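Local atomic coordinates of aspartate-semialdehyde dehydrogenase (Candida albicans, PDB entry 3HSK), a protein that catalyses the NADPH-dependent reductive dephosphorylation of 4-phospho-L-aspartate to L-aspartate semialdehyde, the second step in making the aspartate family of amino acids. Residues G29-G32 and Q33-I36; A57-Y61 and K62-S66. All coordinates share one frame; numbering follows the deposited sequence.

Contact 1 (G29-G32 and Q33-I36); sequences GSVG and QRFI. With NAP (NADP nicotinamide-adenine-dinucleotide phosphate), chain C.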
loop_
_atom_site.group_PDB
_atom_site.type_symbol
_atom_site.label_atom_id
_atom_site.label_comp_id
_atom_site.label_asym_id
_atom_site.label_seq_id
_atom_site.Cartn_x
_atom_site.Cartn_y
_atom_site.Cartn_z
ATOM N N GLY A 29 28.265 -10.882 -3.530
ATOM C CA GLY A 29 27.026 -10.127 -3.673
ATOM C C GLY A 29 26.325 -9.881 -2.352
ATOM O O GLY A 29 26.704 -10.449 -1.321
ATOM N N SER A 30 25.294 -9.038 -2.400
ATOM C CA SER A 30 24.527 -8.626 -1.221
ATOM C C SER A 30 23.974 -9.799 -0.388
ATOM O O SER A 30 24.218 -9.872 0.820
ATOM C CB SER A 30 23.393 -7.684 -1.640
ATOM O OG SER A 30 22.668 -7.234 -0.506
ATOM N N VAL A 31 23.236 -10.701 -1.039
ATOM C CA VAL A 31 22.681 -11.893 -0.386
ATOM C C VAL A 31 23.809 -12.824 0.086
ATOM O O VAL A 31 23.751 -13.368 1.195
ATOM C CB VAL A 31 21.676 -12.644 -1.314
ATOM C CG1 VAL A 31 21.332 -14.022 -0.762
ATOM C CG2 VAL A 31 20.401 -11.831 -1.495
ATOM N N GLY A 32 24.834 -12.981 -0.756
ATOM C CA GLY A 32 26.027 -13.758 -0.421
ATOM C C GLY A 32 26.728 -13.287 0.843
ATOM O O GLY A 32 27.189 -14.109 1.639
ATOM N N GLN A 33 26.807 -11.968 1.022
ATOM C CA GLN A 33 27.400 -11.364 2.222
ATOM C C GLN A 33 26.653 -11.806 3.481
ATOM O O GLN A 33 27.269 -12.268 4.447
ATOM C CB GLN A 33 27.394 -9.831 2.124
ATOM C CG GLN A 33 28.498 -9.232 1.242
ATOM C CD GLN A 33 28.388 -7.718 1.061
ATOM O OE1 GLN A 33 27.932 -6.999 1.949
ATOM N NE2 GLN A 33 28.812 -7.234 -0.099
ATOM N N ARG A 34 25.324 -11.677 3.440
ATOM C CA ARG A 34 24.450 -12.039 4.561
ATOM C C ARG A 34 24.496 -13.534 4.892
ATOM O O ARG A 34 24.406 -13.909 6.062
ATOM C CB ARG A 34 23.011 -11.581 4.303
ATOM C CG ARG A 34 22.889 -10.115 3.926
ATOM C CD ARG A 34 21.453 -9.632 3.990
ATOM N NE ARG A 34 21.258 -8.406 3.214
ATOM C CZ ARG A 34 20.442 -8.287 2.164
ATOM N NH1 ARG A 34 20.353 -7.123 1.533
ATOM N NH2 ARG A 34 19.714 -9.316 1.740
ATOM N N PHE A 35 24.648 -14.377 3.868
ATOM C CA PHE A 35 24.890 -15.811 4.079
ATOM C C PHE A 35 26.122 -16.060 4.942
ATOM O O PHE A 35 26.042 -16.753 5.956
ATOM C CB PHE A 35 25.052 -16.561 2.752
ATOM C CG PHE A 35 23.786 -17.185 2.248
ATOM C CD1 PHE A 35 23.110 -18.134 3.012
ATOM C CD2 PHE A 35 23.275 -16.837 1.003
ATOM C CE1 PHE A 35 21.943 -18.710 2.553
ATOM C CE2 PHE A 35 22.103 -17.418 0.533
ATOM C CZ PHE A 35 21.437 -18.356 1.308
ATOM N N ILE A 36 27.254 -15.497 4.524
ATOM C CA ILE A 36 28.527 -15.674 5.224
ATOM C C ILE A 36 28.470 -15.063 6.623
ATOM O O ILE A 36 28.979 -15.653 7.578
ATOM C CB ILE A 36 29.712 -15.080 4.414
ATOM C CG1 ILE A 36 29.803 -15.752 3.038
ATOM C CG2 ILE A 36 31.034 -15.232 5.176
ATOM C CD1 ILE A 36 30.540 -14.936 1.993
HETATM P PA NAP C . 25.851 -9.404 -8.753
HETATM O O1A NAP C . 27.011 -8.822 -8.037
HETATM O O2A NAP C . 25.854 -9.004 -10.182
HETATM O O5B NAP C . 25.862 -11.005 -8.618
HETATM C C5B NAP C . 25.770 -11.621 -7.355
HETATM C C4B NAP C . 26.954 -12.558 -7.193
HETATM O O4B NAP C . 27.142 -13.293 -8.392
HETATM C C3B NAP C . 28.240 -11.790 -6.922
HETATM O O3B NAP C . 28.904 -12.340 -5.811
HETATM C C2B NAP C . 29.056 -11.978 -8.185
HETATM O O2B NAP C . 30.438 -12.063 -7.938
HETATM C C1B NAP C . 28.506 -13.271 -8.766
HETATM N N9A NAP C . 28.701 -13.312 -10.229
HETATM C C8A NAP C . 28.327 -12.368 -11.151
HETATM N N7A NAP C . 28.702 -12.793 -12.377
HETATM C C5A NAP C . 29.311 -13.994 -12.252
HETATM C C6A NAP C . 29.885 -14.867 -13.176
HETATM N N6A NAP C . 29.893 -14.568 -14.471
HETATM N N1A NAP C . 30.449 -16.055 -12.740
HETATM C C2A NAP C . 30.441 -16.376 -11.393
HETATM N N3A NAP C . 29.875 -15.500 -10.486
HETATM C C4A NAP C . 29.320 -14.332 -10.904
HETATM O O3 NAP C . 24.472 -8.974 -8.039
HETATM P PN NAP C . 24.165 -8.239 -6.637
HETATM O O1N NAP C . 22.767 -7.748 -6.689
HETATM O O2N NAP C . 24.581 -9.115 -5.516
HETATM O O5D NAP C . 25.148 -6.962 -6.678
HETATM C C5D NAP C . 25.012 -5.922 -5.731
HETATM C C4D NAP C . 24.336 -4.671 -6.307
HETATM O O4D NAP C . 25.168 -3.544 -6.059
HETATM C C3D NAP C . 24.066 -4.714 -7.811
HETATM O O3D NAP C . 22.707 -4.974 -8.092
HETATM C C2D NAP C . 24.497 -3.350 -8.325
HETATM O O2D NAP C . 23.385 -2.494 -8.482
HETATM C C1D NAP C . 25.414 -2.794 -7.240
HETATM N N1N NAP C . 26.844 -2.869 -7.643
HETATM C C2N NAP C . 27.493 -1.705 -7.975
HETATM C C3N NAP C . 28.838 -1.717 -8.356
HETATM C C7N NAP C . 29.611 -0.424 -8.403
HETATM O O7N NAP C . 30.814 -0.357 -9.143
HETATM N N7N NAP C . 29.143 0.637 -7.741
HETATM C C4N NAP C . 29.525 -2.934 -8.403
HETATM C C5N NAP C . 28.866 -4.117 -8.066
HETATM C C6N NAP C . 27.525 -4.068 -7.686
HETATM P P2B NAP C . 31.424 -10.873 -8.399
HETATM O O1X NAP C . 32.765 -11.486 -8.705
HETATM O O2X NAP C . 31.552 -9.865 -7.284
HETATM O O3X NAP C . 30.890 -10.173 -9.626
#
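Gly-29 O receives the amide of Gln-33, N to O 2.8 Å, and this bond closes the first turn of the helix whose N-cap is Gly-29. The turns continue with Phe-35 N to Val-31 O at 3.0 Å and Ile-36 N to Gly-32 O at 3.2 Å, whereas Arg-34 N holds Ser-30 O only weakly. At the helix start two backbone amides donate to the cofactor: Ser-30 N to the phosphate oxygen O2N of NADP at 3.2 Å, and Gly-29 N, in a weak bond, to the ribose hydroxyl O3B. Glycine suits position 29 because a beta carbon there would run into O2N. The OG of Ser-30, anti to the backbone N (chi1 -178°), lies over one face of the Arg-34 guanidinium, 3.1 Å from NH1 but badly angled for a hydrogen bond. Val-31 and Phe-35 run side by side, CG1 meeting ring atom CE2 at 3.7 Å, and Gly-32 CA lies at the edge of the same ring, near its plane. The Gln-33 side chain is buried, and a glutamine suits the place because its carboxamide is held at both ends: OE1 accepts from Gln-69 NE2 and Lys-68 N, and NE2 donates to Thr-28 O and Ser-66 O. A glycine-rich turn between strand 20-25 and helix 30-39, aiming the helix N-terminus at the cofactor's pyrophosphate, here through O2N, is the hallmark of the dinucleotide-binding Rossmann fold.

Contact 2 (A57-Y61 and K62-S66); sequences AGKKY and KDAAS
Lys-60 O is gripped by two amides, Asp-63 N at 2.9 Å and Ala-64 N at 3.0 Å. The Ala-64 amide approaches nearly head-on, with a C=O...N angle of 162°, while that of Asp-63 comes from above the carbonyl plane. One residue on, Tyr-61 O takes the amide of Ala-65 at 3.0 Å and adds a weaker bond from Ala-64 N. Ala-65 then leaves helical geometry and sets its CB over one face of the Tyr-61 ring in a CH-pi contact, 4.1 Å from the centroid; a small methyl fits closely here. With CG anti to the backbone N (chi1 -177°), the buried tyrosine reaches inward to helix 30-39, and its OH bonds to Ala-27 O. Around the outside, Lys-59 lays its extended chain against the turn, Lys-59 CD 3.9 Å from Ala-64 CA. The long chains of Lys-60 and Lys-62 run alongside each other, Lys-60 CD to Lys-62 CE 4.0 Å. Lys-60 NZ and Lys-62 NZ end 6.5 Å apart; both residues are exposed, so solvent can probably soften the like charges. The whole is a single short helical turn with Lys-60 as N-cap, set in the connection that follows strand 45-52 of the NAD-binding domain.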
loop_
_atom_site.group_PDB
_atom_site.type_symbol
_atom_site.label_atom_id
_atom_site.label_comp_id
_atom_site.label_asym_id
_atom_site.label_seq_id
_atom_site.Cartn_x
_atom_site.Cartn_y
_atom_site.Cartn_z
ATOM N N ALA A 57 37.816 -14.066 -8.189
ATOM C CA ALA A 57 38.599 -15.282 -7.978
ATOM C C ALA A 57 40.067 -14.965 -7.700
ATOM O O ALA A 57 40.672 -14.146 -8.394
ATOM C CB ALA A 57 38.469 -16.218 -9.173
ATOM N N GLY A 58 40.621 -15.598 -6.670
ATOM C CA GLY A 58 42.010 -15.368 -6.282
ATOM C C GLY A 58 42.180 -14.364 -5.154
ATOM O O GLY A 58 43.183 -14.397 -4.441
ATOM N N LYS A 59 41.202 -13.474 -4.990
ATOM C CA LYS A 59 41.228 -12.483 -3.912
ATOM C C LYS A 59 40.752 -13.056 -2.578
ATOM O O LYS A 59 39.927 -13.977 -2.544
ATOM C CB LYS A 59 40.353 -11.276 -4.260
ATOM C CG LYS A 59 40.791 -10.491 -5.470
ATOM C CD LYS A 59 39.982 -9.220 -5.581
ATOM C CE LYS A 59 40.323 -8.455 -6.837
ATOM N NZ LYS A 59 39.911 -7.035 -6.702
ATOM N N LYS A 60 41.277 -12.501 -1.485
ATOM C CA LYS A 60 40.692 -12.679 -0.157
ATOM C C LYS A 60 39.304 -12.066 -0.182
ATOM O O LYS A 60 39.090 -11.050 -0.847
ATOM C CB LYS A 60 41.518 -11.954 0.904
ATOM C CG LYS A 60 42.843 -12.607 1.255
ATOM C CD LYS A 60 43.526 -11.839 2.383
ATOM C CE LYS A 60 44.934 -12.352 2.639
ATOM N NZ LYS A 60 44.966 -13.705 3.278
ATOM N N TYR A 61 38.367 -12.673 0.541
ATOM C CA TYR A 61 36.986 -12.199 0.546
ATOM C C TYR A 61 36.867 -10.700 0.848
ATOM O O TYR A 61 36.076 -9.996 0.213
ATOM C CB TYR A 61 36.107 -13.025 1.499
ATOM C CG TYR A 61 34.657 -12.588 1.472
ATOM C CD1 TYR A 61 33.860 -12.835 0.354
ATOM C CD2 TYR A 61 34.096 -11.899 2.544
ATOM C CE1 TYR A 61 32.539 -12.416 0.308
ATOM C CE2 TYR A 61 32.772 -11.477 2.507
ATOM C CZ TYR A 61 32.000 -11.740 1.387
ATOM O OH TYR A 61 30.692 -11.329 1.344
ATOM N N LYS A 62 37.666 -10.214 1.797
ATOM C CA LYS A 62 37.653 -8.792 2.168
ATOM C C LYS A 62 38.034 -7.838 1.029
ATOM O O LYS A 62 37.580 -6.695 1.007
ATOM C CB LYS A 62 38.511 -8.524 3.416
ATOM C CG LYS A 62 40.007 -8.786 3.266
ATOM C CD LYS A 62 40.775 -8.194 4.434
ATOM C CE LYS A 62 42.226 -8.637 4.430
ATOM N NZ LYS A 62 43.021 -7.873 5.435
ATOM N N ASP A 63 38.853 -8.311 0.090
ATOM C CA ASP A 63 39.262 -7.504 -1.065
ATOM C C ASP A 63 38.314 -7.665 -2.247
ATOM O O ASP A 63 38.191 -6.768 -3.080
ATOM C CB ASP A 63 40.694 -7.849 -1.496
ATOM C CG ASP A 63 41.735 -7.438 -0.466
ATOM O OD1 ASP A 63 41.654 -6.311 0.072
ATOM O OD2 ASP A 63 42.647 -8.244 -0.201
ATOM N N ALA A 64 37.648 -8.815 -2.315
ATOM C CA ALA A 64 36.720 -9.115 -3.403
ATOM C C ALA A 64 35.379 -8.409 -3.231
ATOM O O ALA A 64 34.738 -8.031 -4.215
ATOM C CB ALA A 64 36.514 -10.623 -3.528
ATOM N N ALA A 65 34.967 -8.225 -1.979
ATOM C CA ALA A 65 33.643 -7.705 -1.672
ATOM C C ALA A 65 33.657 -6.275 -1.138
ATOM O O ALA A 65 34.318 -5.973 -0.139
ATOM C CB ALA A 65 32.930 -8.628 -0.689
ATOM N N SER A 66 32.922 -5.401 -1.817
ATOM C CA SER A 66 32.593 -4.094 -1.267
ATOM C C SER A 66 31.479 -4.318 -0.252
ATOM O O SER A 66 30.296 -4.348 -0.598
ATOM C CB SER A 66 32.168 -3.115 -2.365
ATOM O OG SER A 66 31.209 -3.696 -3.227
#

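How the contacts relate
Contact 1 forms the first turns of helix 30-39, and contact 2, later in the chain, is the short helical turn beside it; their centres lie about 13 Å apart. Tyr-61 of contact 2 packs on contact 1, its CZ 3.6 Å from Ile-36 CD1, and Gln-33 NE2 makes a probable hydrogen bond to Ser-66 O at 3.3 Å. The two meet NADP differently. Contact 1 binds it directly through backbone amides, whereas contact 2 lies in a second shell: the nearest atoms of the Ala-64 side chain and NADP are about 6 Å apart, and that side chain comes within about 4 Å of those of Thr-28 and Ser-56, both of which bind NADP.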